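PDB 6MTZ: HepC.19480.a.B1 from Helicobacter pylori, which is of unknown function but probably belongs to the DHH/DHHA1 family of metal-dependent phosphoesterases that hydrolyse phosphodiester bonds. Local coordinates for residues I17-Y22 / E153-V158; G21-L26 / K199-V204; C257-Q262 / E346-I351. All coordinates share one frame; numbering follows the deposited sequence.

Contact 1 of 3, residues I17-Y22 / E153-V158; sequences IDLDGY and EMVNSV. With EDO (1,2-ethanediol), chain C.
Leu-19 and Asp-20 belong to an Asp-x-Asp-Gly sequence resembling the first motif of DHH-family phosphoesterases, and both meet helix 145-159: Leu-19 rests on Val-155 and Val-158, Asp-20 on Val-155. The nearest CA pair is Asp-20 and Val-155, 6.5 Å apart. The hydrophobic half is carried by Leu-19, with CG anti to the backbone N (chi1 168°) and the branch directed at the facing helix. Its CG lies 4.2 Å from Val-155 CG2, and its CD2 methyl meets Val-158 CG1 at 4.1 Å. Leu-19 thus covers residues three apart in sequence, on neighbouring turns of one helical face. All four touching residues are buried, and no hydrogen bond links the two segments.

Asp-20 comes against the second helix differently: carboxylate OD1 passes 4.0 Å from Val-155 CG1, a van der Waals neighbour and not a polar partner. Its oxygens are satisfied by backbone amides, OD1 by Thr-126 N and OD2 by Ala-125 N, which fix the rotation of the group. Asp-71 and Asp-159, with His-103 beside Asp-20, form a carboxylate-rich group with a histidine, consistent with the metal site of DHH relatives. Remote from that cluster, Glu-153 pairs with Lys-127 and also accepts from a 1,2-ethanediol, probably a crystallisation additive, with its OE1 2.8 Å from O1. Helix 19-29 starts with Asp-18 as N-cap: its OD1 accepts from Gly-21 N at 2.9 Å, with an N-H...O angle of 158°.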
# COMPACT_ATOMS: atom_id res chain seq x y z
N ILE A 17 -7.57 -0.62 1.03
CA ILE A 17 -6.56 0.36 1.43
C ILE A 17 -7.03 1.36 2.47
O ILE A 17 -6.20 2.12 2.97
CB ILE A 17 -5.97 1.12 0.22
CG1 ILE A 17 -7.10 1.79 -0.58
CG2 ILE A 17 -5.12 0.19 -0.63
CD1 ILE A 17 -6.61 2.91 -1.44
N ASP A 18 -8.31 1.44 2.82
CA ASP A 18 -8.69 2.49 3.76
C ASP A 18 -8.52 1.96 5.20
O ASP A 18 -7.85 0.95 5.42
CB ASP A 18 -10.10 2.98 3.45
CG ASP A 18 -11.11 1.84 3.47
OD1 ASP A 18 -10.72 0.70 3.81
OD2 ASP A 18 -12.29 2.07 3.15
N LEU A 19 -9.14 2.62 6.18
CA LEU A 19 -8.98 2.19 7.57
C LEU A 19 -9.51 0.77 7.78
O LEU A 19 -8.85 -0.06 8.41
CB LEU A 19 -9.71 3.17 8.51
CG LEU A 19 -9.89 2.69 9.97
CD1 LEU A 19 -8.55 2.57 10.66
CD2 LEU A 19 -10.78 3.61 10.79
N ASP A 20 -10.72 0.49 7.30
CA ASP A 20 -11.26 -0.87 7.39
C ASP A 20 -10.31 -1.86 6.71
O ASP A 20 -9.97 -2.91 7.27
CB ASP A 20 -12.66 -0.93 6.76
CG ASP A 20 -13.47 -2.18 7.17
OD1 ASP A 20 -13.04 -2.94 8.06
OD2 ASP A 20 -14.56 -2.41 6.59
N GLY A 21 -9.82 -1.50 5.51
CA GLY A 21 -8.96 -2.40 4.78
C GLY A 21 -7.66 -2.73 5.50
O GLY A 21 -7.22 -3.88 5.51
N TYR A 22 -7.01 -1.71 6.09
CA TYR A 22 -5.75 -1.99 6.77
C TYR A 22 -5.95 -2.59 8.16
O TYR A 22 -5.13 -3.40 8.60
CB TYR A 22 -4.87 -0.73 6.86
CG TYR A 22 -4.06 -0.47 5.63
CD1 TYR A 22 -2.96 -1.27 5.31
CD2 TYR A 22 -4.37 0.57 4.76
CE1 TYR A 22 -2.22 -1.04 4.18
CE2 TYR A 22 -3.63 0.80 3.61
CZ TYR A 22 -2.56 -0.00 3.33
OH TYR A 22 -1.81 0.24 2.19
N GLU A 153 -14.01 -2.87 17.45
CA GLU A 153 -15.33 -2.27 17.60
C GLU A 153 -15.32 -0.80 17.17
O GLU A 153 -16.28 -0.32 16.55
CB GLU A 153 -15.81 -2.42 19.05
CG GLU A 153 -17.28 -2.05 19.25
CD GLU A 153 -18.25 -3.00 18.52
OE1 GLU A 153 -17.86 -4.12 18.12
OE2 GLU A 153 -19.43 -2.61 18.36
N MET A 154 -14.23 -0.09 17.47
CA MET A 154 -14.09 1.30 17.04
C MET A 154 -14.16 1.41 15.53
O MET A 154 -14.92 2.22 14.98
CB MET A 154 -12.77 1.88 17.56
CG MET A 154 -12.35 3.19 16.84
SD MET A 154 -10.58 3.59 16.94
CE MET A 154 -9.90 2.60 15.60
N VAL A 155 -13.36 0.61 14.83
CA VAL A 155 -13.44 0.57 13.38
C VAL A 155 -14.86 0.26 12.94
O VAL A 155 -15.38 0.88 12.00
CB VAL A 155 -12.44 -0.44 12.79
CG1 VAL A 155 -12.67 -0.62 11.29
CG2 VAL A 155 -11.01 0.02 13.05
N ASN A 156 -15.53 -0.68 13.62
CA ASN A 156 -16.89 -1.02 13.20
C ASN A 156 -17.81 0.19 13.32
O ASN A 156 -18.57 0.50 12.39
CB ASN A 156 -17.43 -2.19 14.03
CG ASN A 156 -18.69 -2.81 13.39
OD1 ASN A 156 -18.62 -3.48 12.36
ND2 ASN A 156 -19.84 -2.54 13.99
N SER A 157 -17.72 0.92 14.44
CA SER A 157 -18.65 2.02 14.68
C SER A 157 -18.53 3.10 13.61
O SER A 157 -19.53 3.64 13.14
CB SER A 157 -18.43 2.62 16.07
OG SER A 157 -18.72 1.69 17.09
N VAL A 158 -17.30 3.44 13.22
CA VAL A 158 -17.18 4.53 12.25
C VAL A 158 -17.48 4.04 10.85
O VAL A 158 -18.04 4.78 10.02
CB VAL A 158 -15.79 5.22 12.35
CG1 VAL A 158 -14.67 4.27 11.97
CG2 VAL A 158 -15.74 6.45 11.47
C1 EDO C . -14.97 -6.78 19.06
O1 EDO C . -16.07 -5.92 19.39
C2 EDO C . -15.32 -7.62 17.83
O2 EDO C . -15.74 -8.94 18.19

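Contact 2 of 3, residues G21-L26 / K199-V204; sequences GYACQL and KLLEEV
Leu-26 and Ala-23, on the same face of helix 19-29, pack against Leu-201 and Glu-202 of helix 190-203. The axes of the short helical segments approach to 10.4 Å with a signed crossing angle of -77°, so the helices meet almost at right angles and touch over a short patch.

The tight part centres on two methyls. Leu-201 extends its branch toward helix 19-29, and its CD2 touches two neighbours, lying 3.9 Å from Ala-23 CB and the same 3.9 Å from Leu-26 CD1. With CG anti to its backbone nitrogen (chi1 -177°), Leu-26 reaches the other helix, where its CD1 lies 3.8 Å from Glu-202 N and 4.0 Å from Glu-202 CB. The backbones approach about equally at two points, with CA atoms 7.7 Å apart for Ala-23 and Leu-201 and 7.6 Å apart for Leu-26 and Glu-202. Met-177 of helix 168-180 adds a further apolar neighbour to Leu-201, while Thr-126 lies beside Ala-23.

Toward solvent the contact becomes looser. Glu-202 is partly exposed and contributes its CB to the interface; beyond CG its chain is extended, and OE2 forms a salt bridge with Lys-205, just beyond the segment. Lys-199 has its CB directed away from helix 19-29 and is modelled no further than that atom, which suggests a mobile side chain.

No hydrogen bond joins the two segments. The contact is thus probably held mainly by apolar burial and van der Waals packing, with the charged carboxylate of Glu-202 kept at the margin and paired outside the interface.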
# COMPACT_ATOMS: atom_id res chain seq x y z
N GLY A 21 -9.82 -1.50 5.51
CA GLY A 21 -8.96 -2.40 4.78
C GLY A 21 -7.66 -2.73 5.50
O GLY A 21 -7.22 -3.88 5.51
N TYR A 22 -7.01 -1.71 6.09
CA TYR A 22 -5.75 -1.99 6.77
C TYR A 22 -5.95 -2.59 8.16
O TYR A 22 -5.13 -3.40 8.60
CB TYR A 22 -4.87 -0.73 6.86
CG TYR A 22 -4.06 -0.47 5.63
CD1 TYR A 22 -2.96 -1.27 5.31
CD2 TYR A 22 -4.37 0.57 4.76
CE1 TYR A 22 -2.22 -1.04 4.18
CE2 TYR A 22 -3.63 0.80 3.61
CZ TYR A 22 -2.56 -0.00 3.33
OH TYR A 22 -1.81 0.24 2.19
N ALA A 23 -7.01 -2.20 8.87
CA ALA A 23 -7.31 -2.82 10.16
C ALA A 23 -7.53 -4.33 10.04
O ALA A 23 -7.20 -5.09 10.98
CB ALA A 23 -8.54 -2.14 10.77
N CYS A 24 -8.08 -4.81 8.92
CA CYS A 24 -8.18 -6.25 8.70
C CYS A 24 -6.81 -6.90 8.86
O CYS A 24 -6.70 -8.00 9.41
CB CYS A 24 -8.74 -6.55 7.31
SG CYS A 24 -10.49 -6.13 7.14
N GLN A 25 -5.77 -6.24 8.38
CA GLN A 25 -4.44 -6.82 8.39
C GLN A 25 -3.72 -6.63 9.71
O GLN A 25 -2.87 -7.46 10.07
CB GLN A 25 -3.62 -6.22 7.24
CG GLN A 25 -4.18 -6.66 5.90
CD GLN A 25 -3.53 -5.95 4.74
OE1 GLN A 25 -3.21 -4.76 4.82
NE2 GLN A 25 -3.35 -6.67 3.64
N LEU A 26 -4.02 -5.56 10.45
CA LEU A 26 -3.61 -5.52 11.86
C LEU A 26 -4.18 -6.73 12.59
O LEU A 26 -3.47 -7.40 13.35
CB LEU A 26 -4.08 -4.23 12.53
CG LEU A 26 -3.68 -3.99 13.99
CD1 LEU A 26 -3.62 -2.51 14.29
CD2 LEU A 26 -4.64 -4.64 14.97
N LYS A 199 1.61 0.49 12.28
CA LYS A 199 2.20 1.00 13.51
C LYS A 199 1.34 2.13 14.07
O LYS A 199 1.00 2.14 15.26
CB LYS A 199 3.63 1.49 13.28
N LEU A 200 0.97 3.09 13.23
CA LEU A 200 0.16 4.22 13.69
C LEU A 200 -1.18 3.76 14.25
O LEU A 200 -1.65 4.29 15.26
CB LEU A 200 -0.08 5.21 12.53
CG LEU A 200 1.16 5.93 11.97
CD1 LEU A 200 0.83 6.64 10.68
CD2 LEU A 200 1.69 6.93 13.00
N LEU A 201 -1.82 2.81 13.58
CA LEU A 201 -3.13 2.36 14.03
C LEU A 201 -3.01 1.62 15.35
O LEU A 201 -3.77 1.88 16.29
CB LEU A 201 -3.80 1.48 12.96
CG LEU A 201 -5.17 0.96 13.35
CD1 LEU A 201 -6.08 2.15 13.59
CD2 LEU A 201 -5.73 0.03 12.27
N GLU A 202 -2.03 0.71 15.46
CA GLU A 202 -1.84 0.00 16.73
C GLU A 202 -1.58 0.95 17.90
O GLU A 202 -1.99 0.66 19.03
CB GLU A 202 -0.68 -1.01 16.62
CG GLU A 202 -0.47 -1.79 17.93
CD GLU A 202 0.45 -3.00 17.81
OE1 GLU A 202 0.73 -3.47 16.68
OE2 GLU A 202 0.87 -3.50 18.88
N GLU A 203 -0.93 2.10 17.67
CA GLU A 203 -0.67 3.02 18.78
C GLU A 203 -1.96 3.56 19.40
O GLU A 203 -1.95 4.01 20.55
CB GLU A 203 0.22 4.21 18.34
CG GLU A 203 1.72 4.01 18.64
CD GLU A 203 2.65 4.82 17.72
OE1 GLU A 203 3.89 4.70 17.86
OE2 GLU A 203 2.15 5.55 16.85
N VAL A 204 -3.08 3.50 18.68
CA VAL A 204 -4.35 3.90 19.27
C VAL A 204 -4.66 3.11 20.54
O VAL A 204 -5.43 3.58 21.39
CB VAL A 204 -5.48 3.74 18.21
CG1 VAL A 204 -6.84 3.92 18.80
CG2 VAL A 204 -5.28 4.73 17.12

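Contact 3 of 3, residues C257-Q262 / E346-I351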
# COMPACT_ATOMS: atom_id res chain seq x y z
N CYS A 257 16.08 0.25 -10.64
CA CYS A 257 15.41 1.45 -11.12
C CYS A 257 16.29 2.33 -12.01
O CYS A 257 15.90 3.46 -12.31
CB CYS A 257 14.88 2.26 -9.94
SG CYS A 257 13.74 1.31 -8.89
N SER A 258 17.44 1.82 -12.45
CA SER A 258 18.37 2.63 -13.24
C SER A 258 17.95 2.65 -14.70
O SER A 258 17.61 1.61 -15.27
CB SER A 258 19.78 2.09 -13.12
OG SER A 258 20.39 2.54 -11.94
N VAL A 259 17.98 3.83 -15.30
CA VAL A 259 17.69 4.00 -16.71
C VAL A 259 18.77 4.88 -17.31
O VAL A 259 19.44 5.64 -16.60
CB VAL A 259 16.28 4.59 -16.94
CG1 VAL A 259 15.22 3.52 -16.72
CG2 VAL A 259 16.03 5.78 -16.00
N TYR A 260 18.95 4.78 -18.62
CA TYR A 260 20.11 5.38 -19.29
C TYR A 260 19.65 6.18 -20.50
O TYR A 260 19.10 5.62 -21.45
CB TYR A 260 21.13 4.31 -19.68
CG TYR A 260 21.57 3.52 -18.46
CD1 TYR A 260 20.85 2.40 -18.03
CD2 TYR A 260 22.68 3.92 -17.71
CE1 TYR A 260 21.23 1.69 -16.91
CE2 TYR A 260 23.07 3.21 -16.58
CZ TYR A 260 22.34 2.09 -16.19
OH TYR A 260 22.72 1.37 -15.08
N TYR A 261 19.88 7.49 -20.45
CA TYR A 261 19.62 8.41 -21.55
C TYR A 261 20.96 8.90 -22.09
O TYR A 261 21.66 9.67 -21.41
CB TYR A 261 18.75 9.58 -21.09
CG TYR A 261 18.61 10.67 -22.13
CD1 TYR A 261 17.74 10.52 -23.21
CD2 TYR A 261 19.34 11.85 -22.04
CE1 TYR A 261 17.60 11.51 -24.16
CE2 TYR A 261 19.21 12.85 -22.98
CZ TYR A 261 18.35 12.67 -24.05
OH TYR A 261 18.20 13.65 -24.98
N GLN A 262 21.32 8.45 -23.29
CA GLN A 262 22.58 8.82 -23.93
C GLN A 262 23.71 8.44 -23.00
O GLN A 262 23.87 7.24 -22.71
CB GLN A 262 22.54 10.30 -24.33
CG GLN A 262 21.42 10.68 -25.25
CD GLN A 262 21.58 12.08 -25.81
OE1 GLN A 262 22.28 12.91 -25.22
NE2 GLN A 262 20.95 12.34 -26.95
N GLU A 346 10.27 -0.88 -18.78
CA GLU A 346 10.48 -1.23 -20.18
C GLU A 346 9.99 -0.12 -21.11
O GLU A 346 10.59 0.14 -22.15
CB GLU A 346 9.77 -2.55 -20.50
CG GLU A 346 10.34 -3.77 -19.79
CD GLU A 346 9.57 -5.05 -20.12
OE1 GLU A 346 8.77 -5.02 -21.08
OE2 GLU A 346 9.78 -6.07 -19.44
N GLN A 347 8.90 0.55 -20.74
CA GLN A 347 8.38 1.62 -21.59
C GLN A 347 9.34 2.81 -21.64
O GLN A 347 9.57 3.38 -22.71
CB GLN A 347 6.99 2.03 -21.10
CG GLN A 347 5.95 0.99 -21.44
CD GLN A 347 4.60 1.28 -20.84
OE1 GLN A 347 3.75 1.92 -21.47
NE2 GLN A 347 4.37 0.81 -19.62
N ILE A 348 9.94 3.17 -20.50
CA ILE A 348 10.97 4.20 -20.50
C ILE A 348 12.18 3.74 -21.31
O ILE A 348 12.69 4.47 -22.17
CB ILE A 348 11.35 4.55 -19.05
CG1 ILE A 348 10.12 5.01 -18.28
CG2 ILE A 348 12.45 5.59 -19.03
CD1 ILE A 348 9.32 6.05 -18.99
N GLU A 349 12.67 2.52 -21.04
CA GLU A 349 13.82 1.98 -21.77
C GLU A 349 13.62 2.06 -23.28
O GLU A 349 14.51 2.49 -24.01
CB GLU A 349 14.08 0.53 -21.34
CG GLU A 349 14.35 0.41 -19.83
CD GLU A 349 14.74 -1.00 -19.37
OE1 GLU A 349 14.10 -1.99 -19.81
OE2 GLU A 349 15.68 -1.11 -18.56
N GLU A 350 12.43 1.66 -23.76
CA GLU A 350 12.18 1.71 -25.20
C GLU A 350 12.33 3.13 -25.72
O GLU A 350 13.01 3.36 -26.74
CB GLU A 350 10.78 1.16 -25.51
N ILE A 351 11.75 4.11 -25.03
CA ILE A 351 11.90 5.51 -25.44
C ILE A 351 13.37 5.93 -25.41
O ILE A 351 13.88 6.54 -26.35
CB ILE A 351 11.03 6.42 -24.56
CG1 ILE A 351 9.55 6.10 -24.75
CG2 ILE A 351 11.32 7.89 -24.88
CD1 ILE A 351 8.63 6.84 -23.81
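The bond from Glu-350 N to Glu-346 O, 2.9 Å long, closes the helical turn that presents Ile-348 and Glu-349 to Val-259 of strand 258-261. A longer bond of the same kind, Ile-351 N to Gln-347 O at 3.3 Å, continues the helix. Between the two segments there is no hydrogen bond; the contact is small, and Val-259 provides the strand's part of it.

The nearest CA pair is Val-259 and Glu-349, 6.7 Å apart. Val-259 directs its side chain toward the helix, and its CG1, lying beside the backbone N (chi1 -76°), does the touching. It meets the CG2 methyl of Ile-348 at 4.2 Å, the two side chains crossing at a slant. Ile-348 uses its shorter branch here, whereas CG1 and CD1 lead off from the strand segment, and the residue also touches Leu-268, Val-295 and Ile-332. Glu-349 borders this apolar patch: its aliphatic CG comes to 4.5 Å from Val-259 CG1, while its OE2 has a long, weak ion pair with Lys-345.

Strand 258-261 is the outermost member of the mixed sheet within this chain, bound to strand 264-270 by backbone bonds that include Val-259 with Gly-266. Ile-293 of strand 291-295 also touches Val-259. Helix 341-353 therefore covers one face of several strands, with isoleucine turned inward and glutamate at the border, an amphipathic helix on a mixed sheet, as in the alpha/beta C-terminal domain of DHHA1-type proteins, to which this region probably corresponds.

Contacts 1 and 2 form one cluster: both start from helix 19-29, share Gly-21 and Tyr-22, and have centres 9 Å apart. They touch where Leu-19 CD1 lies 3.9 Å from Leu-201 CD1, and where Val-155 CG2 lies 4.0 Å from Ala-23 CB. Helices 145-159 and 190-203 thus cover one helix that follows strand 10-15 of the parallel sheet. Contact 3 comes later in the chain, after both have closed, with its centre 41 Å from that of contact 1 and 38 Å from that of contact 2, across the chain's centre. This separation fits a two-lobed protein, with the probable DHH lobe first and a mixed-sheet C-terminal lobe second.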